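Local coordinates for putative cell surface protein, similar to internalin proteins (Listeria monocytogenes EGD-e, PDB 5KZS) that is of unknown function but resembles the internalins, leucine-rich-repeat surface proteins of Listeria that in several cases engage host-cell proteins, at residues G132-G137 with D155-S160; V126-S131 with T143-L148; V163-T168 with D187-T192. All blocks are in the same frame, centred on the assembly; numbering follows the deposited sequence.

The three contacts lie along one solenoid of leucine-rich-repeat coils, each joining parts of the chain that follow closely in sequence. Contacts 1 and 2 interlock: 126-131 runs directly into 132-137, and their segments alternate along the chain. Their centres are about 17 Å apart, but M156 CE of contact 1 packs 3.4 Å from M130 O of contact 2. Contact 3 follows in series; its centre is about 19 Å from that of contact 1 and about 14 Å from that of contact 2. It touches contact 1 through I158 CG2 and V163 CG2 at 3.8 Å, and contact 2 through T143 O and T168 CG2 at 4.1 Å.

Contact 1: G132-G137 with D155-S160; sequences GSNLIG and DMMITS
SE of M157, a selenomethionine, lies off the amide plane of N134, over its OD1 end, 3.4 Å from OD1. Both residues have CG anti to the carbonyl carbon, and their side chains run alongside each other; the extended chain of M157 passes that oxygen with CG, SE and CE all at similar range. N134 ND2 makes a weak hydrogen bond to N113 OD1. A second flat group is the peptide carbonyl of M156: L135 N donates to M156 O at 2.9 Å, nearly straight at 165° and in the carbonyl plane, on a lone pair. N134 CA adds a CA-H...O contact to the same oxygen. CB, CG and CE of M156, also a selenomethionine and bent at chi3 (77°), crowd S133 O. L135 points at 155-160 and forks over it: CD1 meets M156 CE at 3.8 Å and CD2 meets I158 CG1 at 3.9 Å. N180 OD1 accepts from both M156 N and I158 N, consistent with the asparagine ladder of leucine-rich repeats. N134 is backbone-bonded to L114 of strand 113-114, which pairs in parallel with 134-135, and to R112 just before it. The two segments follow parallel-sheet strands 127-129 and 150-152 in successive coils.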
loop_
_atom_site.group_PDB
_atom_site.type_symbol
_atom_site.label_atom_id
_atom_site.label_comp_id
_atom_site.label_asym_id
_atom_site.label_seq_id
_atom_site.Cartn_x
_atom_site.Cartn_y
_atom_site.Cartn_z
ATOM N N GLY A 132 -4.598 -6.398 3.008
ATOM C CA GLY A 132 -5.514 -7.427 2.510
ATOM C C GLY A 132 -6.909 -7.389 3.092
ATOM O O GLY A 132 -7.789 -8.127 2.635
ATOM N N SER A 133 -7.119 -6.526 4.090
ATOM C CA SER A 133 -8.422 -6.348 4.719
ATOM C C SER A 133 -8.897 -4.889 4.581
ATOM O O SER A 133 -8.096 -3.953 4.687
ATOM C CB SER A 133 -8.324 -6.755 6.188
ATOM O OG SER A 133 -7.850 -8.086 6.305
ATOM N N ASN A 134 -10.200 -4.700 4.347
ATOM C CA ASN A 134 -10.773 -3.351 4.215
ATOM C C ASN A 134 -10.555 -2.592 5.507
ATOM O O ASN A 134 -10.910 -3.102 6.576
ATOM C CB ASN A 134 -12.283 -3.387 3.968
ATOM C CG ASN A 134 -12.664 -4.131 2.703
ATOM O OD1 ASN A 134 -11.934 -4.122 1.702
ATOM N ND2 ASN A 134 -13.829 -4.775 2.738
ATOM N N LEU A 135 -9.978 -1.397 5.427
ATOM C CA LEU A 135 -9.814 -0.566 6.608
ATOM C C LEU A 135 -11.174 0.033 7.005
ATOM O O LEU A 135 -11.882 0.570 6.162
ATOM C CB LEU A 135 -8.788 0.537 6.364
ATOM C CG LEU A 135 -8.357 1.347 7.591
ATOM C CD1 LEU A 135 -7.577 0.480 8.563
ATOM C CD2 LEU A 135 -7.510 2.530 7.169
ATOM N N ILE A 136 -11.541 -0.113 8.279
ATOM C CA ILE A 136 -12.719 0.536 8.846
ATOM C C ILE A 136 -12.229 1.858 9.420
ATOM O O ILE A 136 -11.252 1.896 10.205
ATOM C CB ILE A 136 -13.406 -0.265 9.981
ATOM C CG1 ILE A 136 -13.646 -1.725 9.581
ATOM C CG2 ILE A 136 -14.740 0.397 10.354
ATOM C CD1 ILE A 136 -13.945 -2.624 10.760
ATOM N N GLY A 137 -12.931 2.926 9.036
ATOM C CA GLY A 137 -12.503 4.281 9.295
ATOM C C GLY A 137 -11.189 4.646 8.602
ATOM O O GLY A 137 -10.973 4.371 7.379
ATOM N N ASP A 155 -3.891 -2.904 -0.135
ATOM C CA ASP A 155 -5.101 -3.679 -0.453
ATOM C C ASP A 155 -6.198 -3.551 0.606
ATOM O O ASP A 155 -6.905 -4.519 0.907
ATOM C CB ASP A 155 -4.753 -5.163 -0.698
ATOM C CG ASP A 155 -5.869 -5.935 -1.430
ATOM O OD1 ASP A 155 -6.754 -5.319 -2.064
ATOM O OD2 ASP A 155 -5.864 -7.178 -1.361
HETATM N N MSE A 156 -6.353 -2.346 1.157
HETATM C CA MSE A 156 -7.338 -2.105 2.222
HETATM C C MSE A 156 -8.469 -1.181 1.826
HETATM O O MSE A 156 -9.264 -0.831 2.672
HETATM C CB MSE A 156 -6.624 -1.536 3.454
HETATM C CG MSE A 156 -5.460 -2.389 3.915
HETATM SE SE MSE A 156 -4.902 -1.843 5.721
HETATM C CE MSE A 156 -6.324 -2.670 6.793
HETATM N N MSE A 157 -8.577 -0.797 0.556
HETATM C CA MSE A 157 -9.573 0.202 0.110
HETATM C C MSE A 157 -9.411 1.546 0.788
HETATM O O MSE A 157 -10.385 2.236 1.036
HETATM C CB MSE A 157 -11.011 -0.297 0.239
HETATM C CG MSE A 157 -11.154 -1.638 -0.446
HETATM SE SE MSE A 157 -13.063 -2.050 -0.692
HETATM C CE MSE A 157 -12.803 -3.805 -1.561
ATOM N N ILE A 158 -8.163 1.927 1.057
ATOM C CA ILE A 158 -7.817 3.216 1.657
ATOM C C ILE A 158 -8.055 4.379 0.687
ATOM O O ILE A 158 -7.669 4.301 -0.478
ATOM C CB ILE A 158 -6.341 3.211 2.166
ATOM C CG1 ILE A 158 -6.268 2.488 3.518
ATOM C CG2 ILE A 158 -5.751 4.618 2.302
ATOM C CD1 ILE A 158 -4.870 2.090 3.941
ATOM N N THR A 159 -8.685 5.451 1.184
ATOM C CA THR A 159 -8.856 6.708 0.426
ATOM C C THR A 159 -8.048 7.837 1.079
ATOM O O THR A 159 -7.562 7.680 2.207
ATOM C CB THR A 159 -10.350 7.086 0.256
ATOM O OG1 THR A 159 -11.055 6.925 1.486
ATOM C CG2 THR A 159 -11.003 6.195 -0.800
ATOM N N SER A 160 -7.898 8.954 0.362
ATOM C CA SER A 160 -7.008 10.068 0.759
ATOM C C SER A 160 -7.372 10.668 2.110
ATOM O O SER A 160 -6.483 11.042 2.879
ATOM C CB SER A 160 -7.015 11.170 -0.303
ATOM O OG SER A 160 -6.722 10.637 -1.591
#

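Contact 2: V126-S131 with T143-L148; sequences VTITMS and TGMPDL
The type I beta turn M145-L148, which leads into strand 150-152 of the long parallel sheet, packs through M145 and L148 against I128 in the middle of strand 127-129 and V126 just before it. I128 is buried, points at the turn and meets both apolar side chains. Its CD1 reaches CE of M145, a selenomethionine, at 3.7 Å, and its CG1 meets L148 CD1 at 4.0 Å; the two partners each cross the isoleucine at about a right angle. With CG1 anti to the carbonyl carbon and a fully extended chi2 (-179°), I128 holds its tip out to the selenomethionine. L148 has CG anti to its backbone N (chi1 -177°), and CD1 comes within 3.6 Å of V126 O. Beside this, V126 CG2 lies 3.9 Å from D147 O. The turn is closed from within by L148 N donating to M145 O at 3.2 Å. D147 OD1 forms a salt bridge with K171 farther along, and V126 is hydrogen-bonded through its backbone to N99 on the one hand and to S149 and Q150 on the other. An inward strand residue packed on apolar side chains of the turn that leads into the next parallel strand is typical of the core of a leucine-rich-repeat solenoid.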
loop_
_atom_site.group_PDB
_atom_site.type_symbol
_atom_site.label_atom_id
_atom_site.label_comp_id
_atom_site.label_asym_id
_atom_site.label_seq_id
_atom_site.Cartn_x
_atom_site.Cartn_y
_atom_site.Cartn_z
ATOM N N VAL A 126 7.482 -1.647 16.331
ATOM C CA VAL A 126 8.337 -1.310 15.192
ATOM C C VAL A 126 7.632 -1.542 13.840
ATOM O O VAL A 126 7.832 -0.756 12.927
ATOM C CB VAL A 126 9.688 -2.069 15.332
ATOM C CG1 VAL A 126 10.430 -2.245 14.006
ATOM C CG2 VAL A 126 10.571 -1.363 16.359
ATOM N N THR A 127 6.797 -2.571 13.716
ATOM C CA THR A 127 6.217 -2.968 12.435
ATOM C C THR A 127 4.751 -3.326 12.575
ATOM O O THR A 127 4.392 -4.061 13.480
ATOM C CB THR A 127 6.950 -4.215 11.902
ATOM O OG1 THR A 127 8.341 -3.916 11.766
ATOM C CG2 THR A 127 6.375 -4.690 10.552
ATOM N N ILE A 128 3.920 -2.849 11.656
ATOM C CA ILE A 128 2.498 -3.209 11.608
ATOM C C ILE A 128 2.124 -3.539 10.179
ATOM O O ILE A 128 2.483 -2.819 9.246
ATOM C CB ILE A 128 1.565 -2.074 12.111
ATOM C CG1 ILE A 128 1.903 -1.734 13.564
ATOM C CG2 ILE A 128 0.081 -2.463 11.978
ATOM C CD1 ILE A 128 1.039 -0.652 14.184
ATOM N N THR A 129 1.355 -4.605 10.029
ATOM C CA THR A 129 0.995 -5.115 8.729
ATOM C C THR A 129 -0.455 -5.555 8.783
ATOM O O THR A 129 -0.774 -6.534 9.452
ATOM C CB THR A 129 1.896 -6.316 8.355
ATOM O OG1 THR A 129 3.282 -5.954 8.484
ATOM C CG2 THR A 129 1.610 -6.772 6.932
HETATM N N MSE A 130 -1.335 -4.835 8.095
HETATM C CA MSE A 130 -2.758 -5.196 8.058
HETATM C C MSE A 130 -3.332 -5.417 6.690
HETATM O O MSE A 130 -4.566 -5.547 6.522
HETATM C CB MSE A 130 -3.450 -4.067 8.772
HETATM C CG MSE A 130 -3.254 -4.329 10.263
HETATM SE SE MSE A 130 -3.889 -2.741 11.169
HETATM C CE MSE A 130 -5.788 -3.268 11.104
ATOM N N SER A 131 -2.421 -5.541 5.720
ATOM C CA SER A 131 -2.739 -5.538 4.311
ATOM C C SER A 131 -3.729 -6.632 3.979
ATOM O O SER A 131 -3.715 -7.668 4.610
ATOM C CB SER A 131 -1.448 -5.739 3.506
ATOM O OG SER A 131 -0.421 -4.835 3.911
ATOM N N THR A 143 -0.050 8.387 18.387
ATOM C CA THR A 143 0.518 9.108 19.540
ATOM C C THR A 143 1.451 8.272 20.420
ATOM O O THR A 143 2.342 8.826 21.068
ATOM C CB THR A 143 -0.603 9.628 20.455
ATOM O OG1 THR A 143 -1.505 8.554 20.730
ATOM C CG2 THR A 143 -1.362 10.758 19.786
ATOM N N GLY A 144 1.253 6.953 20.435
ATOM C CA GLY A 144 1.883 6.072 21.429
ATOM C C GLY A 144 2.882 5.043 20.940
ATOM O O GLY A 144 3.182 4.090 21.671
HETATM N N MSE A 145 3.397 5.236 19.728
HETATM C CA MSE A 145 4.356 4.309 19.098
HETATM C C MSE A 145 5.514 5.108 18.551
HETATM O O MSE A 145 5.721 5.156 17.335
HETATM C CB MSE A 145 3.656 3.477 18.021
HETATM C CG MSE A 145 2.466 2.759 18.644
HETATM SE SE MSE A 145 1.785 1.303 17.524
HETATM C CE MSE A 145 0.520 2.279 16.379
ATOM N N PRO A 146 6.286 5.733 19.451
ATOM C CA PRO A 146 7.386 6.632 19.042
ATOM C C PRO A 146 8.527 5.992 18.239
ATOM O O PRO A 146 9.306 6.732 17.628
ATOM C CB PRO A 146 7.931 7.137 20.385
ATOM C CG PRO A 146 7.657 6.019 21.319
ATOM C CD PRO A 146 6.292 5.539 20.916
ATOM N N ASP A 147 8.634 4.656 18.270
ATOM C CA ASP A 147 9.655 3.905 17.517
ATOM C C ASP A 147 9.138 3.173 16.259
ATOM O O ASP A 147 9.876 2.369 15.682
ATOM C CB ASP A 147 10.343 2.886 18.458
ATOM C CG ASP A 147 11.389 3.527 19.369
ATOM O OD1 ASP A 147 12.103 4.466 18.920
ATOM O OD2 ASP A 147 11.506 3.073 20.531
ATOM N N LEU A 148 7.901 3.440 15.827
ATOM C CA LEU A 148 7.322 2.747 14.672
ATOM C C LEU A 148 8.144 3.082 13.437
ATOM O O LEU A 148 8.282 4.277 13.121
ATOM C CB LEU A 148 5.869 3.169 14.441
ATOM C CG LEU A 148 5.088 2.485 13.312
ATOM C CD1 LEU A 148 4.838 1.029 13.644
ATOM C CD2 LEU A 148 3.761 3.161 13.054
#

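Contact 3: V163-T168 with D187-T192; sequences VPDFHT and DFQNLT
The F188 ring is a bump pushed edge-on into a hollow lined by V163, P164 and D165. P164 O lies in the plane of the ring, 3.8 Å from F188 CE1; V163 CG1 meets CZ at 4.3 Å, and D165 OD1 sits at the same edge near CD1. L191 CD1, from within the same segment, sits above one face of F188, displaced toward its margin. The F166 ring comes up obliquely, its CD2 4.2 Å from F188 CE1, while the same P164 O lies above one face of F166, near its margin. L191 CD2 comes to 4.3 Å from F166 CB. On the outer side of the rings D165, the centre of an inverse gamma turn, holds CG anti to its backbone N (chi1 177°) and thereby carries its carboxylate across to the other loop. Q189 N donates to D165 OD1 at 3.2 Å and 162°, from the syn side and 17° out of the carboxylate plane; OD2 rests 3.4 Å from Q189 CG. Farther along, N190 ND2 makes a weak hydrogen bond of 3.3 Å to H167 O. H167 ND1 is hydrogen-bonded to D141 OD2, and D187 OD2 to T212 OG1. The two loops are successive links of the solenoid: loop 163-168 lies between strands 150-152 and 174-176, and the next loop, holding 187-192, connects strand 174-176 to strand 196-198.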
loop_
_atom_site.group_PDB
_atom_site.type_symbol
_atom_site.label_atom_id
_atom_site.label_comp_id
_atom_site.label_asym_id
_atom_site.label_seq_id
_atom_site.Cartn_x
_atom_site.Cartn_y
_atom_site.Cartn_z
ATOM N N VAL A 163 -5.749 9.012 5.272
ATOM C CA VAL A 163 -4.324 9.188 5.538
ATOM C C VAL A 163 -4.009 10.548 6.153
ATOM O O VAL A 163 -4.153 11.559 5.486
ATOM C CB VAL A 163 -3.528 9.057 4.238
ATOM C CG1 VAL A 163 -2.024 9.066 4.524
ATOM C CG2 VAL A 163 -3.945 7.784 3.504
ATOM N N PRO A 164 -3.557 10.577 7.423
ATOM C CA PRO A 164 -3.203 11.835 8.091
ATOM C C PRO A 164 -1.749 12.216 7.817
ATOM O O PRO A 164 -0.960 11.358 7.387
ATOM C CB PRO A 164 -3.357 11.472 9.564
ATOM C CG PRO A 164 -2.895 10.058 9.613
ATOM C CD PRO A 164 -3.312 9.423 8.313
ATOM N N ASP A 165 -1.390 13.470 8.086
ATOM C CA ASP A 165 0.005 13.890 7.983
ATOM C C ASP A 165 0.728 13.534 9.272
ATOM O O ASP A 165 0.854 14.367 10.164
ATOM C CB ASP A 165 0.122 15.382 7.714
ATOM C CG ASP A 165 1.568 15.862 7.673
ATOM O OD1 ASP A 165 2.486 15.002 7.632
ATOM O OD2 ASP A 165 1.780 17.101 7.680
ATOM N N PHE A 166 1.262 12.317 9.320
ATOM C CA PHE A 166 1.726 11.704 10.569
ATOM C C PHE A 166 2.721 12.566 11.358
ATOM O O PHE A 166 3.832 12.827 10.889
ATOM C CB PHE A 166 2.383 10.357 10.288
ATOM C CG PHE A 166 1.472 9.339 9.657
ATOM C CD1 PHE A 166 0.571 8.623 10.425
ATOM C CD2 PHE A 166 1.553 9.060 8.294
ATOM C CE1 PHE A 166 -0.257 7.669 9.850
ATOM C CE2 PHE A 166 0.726 8.110 7.711
ATOM C CZ PHE A 166 -0.180 7.412 8.492
ATOM N N HIS A 167 2.322 12.978 12.566
ATOM C CA HIS A 167 3.108 13.918 13.387
ATOM C C HIS A 167 4.067 13.240 14.368
ATOM O O HIS A 167 5.177 13.739 14.605
ATOM C CB HIS A 167 2.182 14.881 14.157
ATOM C CG HIS A 167 1.391 15.793 13.269
ATOM N ND1 HIS A 167 0.092 15.528 12.891
ATOM C CD2 HIS A 167 1.727 16.957 12.666
ATOM C CE1 HIS A 167 -0.340 16.486 12.093
ATOM N NE2 HIS A 167 0.635 17.365 11.937
ATOM N N THR A 168 3.645 12.113 14.929
ATOM C CA THR A 168 4.329 11.535 16.082
ATOM C C THR A 168 4.942 10.147 15.794
ATOM O O THR A 168 5.007 9.291 16.688
ATOM C CB THR A 168 3.358 11.489 17.280
ATOM O OG1 THR A 168 2.449 12.598 17.198
ATOM C CG2 THR A 168 4.108 11.534 18.606
ATOM N N ASP A 187 1.417 16.190 1.959
ATOM C CA ASP A 187 2.835 16.519 1.863
ATOM C C ASP A 187 3.410 16.329 3.252
ATOM O O ASP A 187 3.278 17.201 4.095
ATOM C CB ASP A 187 3.042 17.967 1.391
ATOM C CG ASP A 187 4.519 18.335 1.242
ATOM O OD1 ASP A 187 5.385 17.438 1.336
ATOM O OD2 ASP A 187 4.823 19.527 1.016
ATOM N N PHE A 188 4.058 15.195 3.481
ATOM C CA PHE A 188 4.441 14.805 4.833
ATOM C C PHE A 188 5.534 15.701 5.401
ATOM O O PHE A 188 6.544 15.959 4.745
ATOM C CB PHE A 188 4.884 13.349 4.877
ATOM C CG PHE A 188 3.842 12.389 4.388
ATOM C CD1 PHE A 188 2.707 12.137 5.139
ATOM C CD2 PHE A 188 3.994 11.735 3.171
ATOM C CE1 PHE A 188 1.741 11.246 4.690
ATOM C CE2 PHE A 188 3.033 10.843 2.717
ATOM C CZ PHE A 188 1.904 10.595 3.479
ATOM N N GLN A 189 5.316 16.166 6.629
ATOM C CA GLN A 189 6.189 17.145 7.268
ATOM C C GLN A 189 7.194 16.554 8.278
ATOM O O GLN A 189 8.286 17.093 8.430
ATOM C CB GLN A 189 5.334 18.242 7.918
ATOM C CG GLN A 189 4.456 19.017 6.934
ATOM C CD GLN A 189 5.261 19.824 5.919
ATOM O OE1 GLN A 189 5.117 19.657 4.698
ATOM N NE2 GLN A 189 6.134 20.689 6.420
ATOM N N ASN A 190 6.854 15.464 8.962
ATOM C CA ASN A 190 7.812 14.842 9.894
ATOM C C ASN A 190 8.054 13.334 9.620
ATOM O O ASN A 190 8.079 12.504 10.543
ATOM C CB ASN A 190 7.384 15.119 11.351
ATOM C CG ASN A 190 8.543 15.005 12.345
ATOM O OD1 ASN A 190 9.680 15.375 12.040
ATOM N ND2 ASN A 190 8.252 14.504 13.552
ATOM N N LEU A 191 8.247 13.010 8.335
ATOM C CA LEU A 191 8.735 11.692 7.894
ATOM C C LEU A 191 10.128 11.869 7.302
ATOM O O LEU A 191 10.410 11.381 6.216
ATOM C CB LEU A 191 7.786 11.060 6.859
ATOM C CG LEU A 191 6.348 10.739 7.295
ATOM C CD1 LEU A 191 5.555 10.125 6.151
ATOM C CD2 LEU A 191 6.307 9.819 8.509
ATOM N N THR A 192 11.006 12.537 8.049
ATOM C CA THR A 192 12.323 12.935 7.538
ATOM C C THR A 192 13.301 11.766 7.375
ATOM O O THR A 192 14.367 11.940 6.781
ATOM C CB THR A 192 12.996 13.982 8.443
ATOM O OG1 THR A 192 13.229 13.414 9.732
ATOM C CG2 THR A 192 12.129 15.238 8.586
#